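Local coordinates for protein transcription factor tau subunit sfc1 (Schizosaccharomyces pombe, PDB 4BJJ) that helps TFIIIC recognise boxA promoter elements of tRNA genes for RNA polymerase III recruitment, this chain being the N-terminal, Sfc7-interacting domain of the subunit, at residues V80-K84 with M85-V89. The protein carries 3 engineered substitutions. Sequence-based numbering, arbitrary orientation.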
# COMPACT_ATOMS: atom_id res chain seq x y z
N VAL A 80 -3.42 -0.18 7.16
CA VAL A 80 -4.35 -0.39 8.25
C VAL A 80 -4.13 -1.75 8.85
O VAL A 80 -4.26 -2.78 8.18
CB VAL A 80 -5.80 -0.26 7.76
CG1 VAL A 80 -6.78 -0.50 8.89
CG2 VAL A 80 -6.03 1.12 7.16
N THR A 81 -3.76 -1.74 10.12
CA THR A 81 -3.48 -2.97 10.86
C THR A 81 -4.71 -3.33 11.69
O THR A 81 -5.15 -2.54 12.52
CB THR A 81 -2.26 -2.78 11.78
OG1 THR A 81 -1.14 -2.31 11.01
CG2 THR A 81 -1.90 -4.08 12.46
N ILE A 82 -5.26 -4.53 11.45
CA ILE A 82 -6.43 -4.98 12.19
C ILE A 82 -6.13 -6.27 12.96
O ILE A 82 -5.45 -7.17 12.46
CB ILE A 82 -7.70 -5.15 11.29
CG1 ILE A 82 -7.50 -6.20 10.20
CG2 ILE A 82 -8.07 -3.84 10.62
CD1 ILE A 82 -8.45 -7.38 10.37
N LYS A 83 -6.62 -6.31 14.20
CA LYS A 83 -6.49 -7.48 15.06
C LYS A 83 -7.44 -8.54 14.55
O LYS A 83 -8.65 -8.33 14.48
CB LYS A 83 -6.81 -7.12 16.50
CG LYS A 83 -6.29 -8.12 17.52
CD LYS A 83 -6.82 -7.73 18.90
CE LYS A 83 -6.25 -8.59 20.02
NZ LYS A 83 -6.84 -8.18 21.33
N LYS A 84 -6.88 -9.68 14.16
CA LYS A 84 -7.62 -10.67 13.40
C LYS A 84 -8.82 -11.25 14.18
O LYS A 84 -9.84 -11.62 13.57
CB LYS A 84 -6.65 -11.75 12.93
CG LYS A 84 -7.10 -12.58 11.75
CD LYS A 84 -5.96 -13.49 11.28
CE LYS A 84 -6.49 -14.73 10.58
NZ LYS A 84 -5.46 -15.81 10.48
N MET A 85 -8.73 -11.31 15.51
CA MET A 85 -9.77 -11.95 16.32
C MET A 85 -11.11 -11.20 16.31
O MET A 85 -12.14 -11.81 16.10
CB MET A 85 -9.29 -12.18 17.77
CG MET A 85 -9.08 -10.92 18.61
SD MET A 85 -9.15 -11.21 20.39
CE MET A 85 -10.68 -10.38 20.78
N ASP A 86 -11.08 -9.88 16.53
CA ASP A 86 -12.30 -9.08 16.65
C ASP A 86 -12.45 -8.07 15.50
O ASP A 86 -13.37 -7.24 15.51
CB ASP A 86 -12.33 -8.34 18.00
CG ASP A 86 -11.08 -7.52 18.25
OD1 ASP A 86 -10.07 -7.73 17.55
OD2 ASP A 86 -11.09 -6.66 19.17
N ASN A 87 -11.56 -8.17 14.52
CA ASN A 87 -11.49 -7.22 13.41
C ASN A 87 -11.43 -5.75 13.85
O ASN A 87 -11.93 -4.87 13.16
CB ASN A 87 -12.66 -7.42 12.45
CG ASN A 87 -12.51 -8.63 11.59
OD1 ASN A 87 -11.43 -9.22 11.51
ND2 ASN A 87 -13.58 -9.03 10.93
N SER A 88 -10.82 -5.49 15.00
CA SER A 88 -10.65 -4.12 15.49
C SER A 88 -9.40 -3.48 14.89
O SER A 88 -8.40 -4.16 14.67
CB SER A 88 -10.52 -4.10 17.01
OG SER A 88 -9.45 -4.93 17.41
N VAL A 89 -9.46 -2.17 14.65
CA VAL A 89 -8.32 -1.44 14.10
C VAL A 89 -7.27 -1.18 15.16
O VAL A 89 -7.49 -0.42 16.09
CB VAL A 89 -8.74 -0.10 13.46
CG1 VAL A 89 -7.52 0.60 12.82
CG2 VAL A 89 -9.85 -0.30 12.42
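Val-80 CG1 meets Val-89 CG1 at 4.1 Å, an apolar touch where the two strands lie side by side. Thr-81 turns the other way, and its OG1 is hydrogen-bonded to a polar side chain of a partner protein chain. Ile-82 pairs with Val-89 as a non-hydrogen-bonded antiparallel pair, and both side chains share one sheet face with Val-80. The CA of Ile-82 lies 3.3 Å from Ser-88 O, a CA-H...O contact. The Ile-82 and Asn-87 side chains lie side by side, pointing the same way, with Ile-82 CD1 3.7 Å from Asn-87 OD1. Lys-83 N gives a fairly straight hydrogen bond to the same Ser-88 O (2.8 Å, 158° at the hydrogen). With CG anti to the backbone N (chi1 -162°), the extended chain of Lys-83 passes Asp-86 OD1, 3.5 Å from CD. The Lys-83 chain then lies beside Met-85, pointing the same way, with Lys-83 CE 3.9 Å from Met-85 SD. Lys-83 NZ stays 5.0 Å from Asp-86 OD1, too far for a salt bridge. An alanine in place of Lys-83 would probably leave the Met-85 side chain without its aliphatic neighbour. Lys-84 to Asn-87 carry the chain round the turn, with Asn-87 in the left-handed region. This is a beta hairpin of the Tau95 triple barrel domain, whose strand 78-83 continues the sheet into the partner protein.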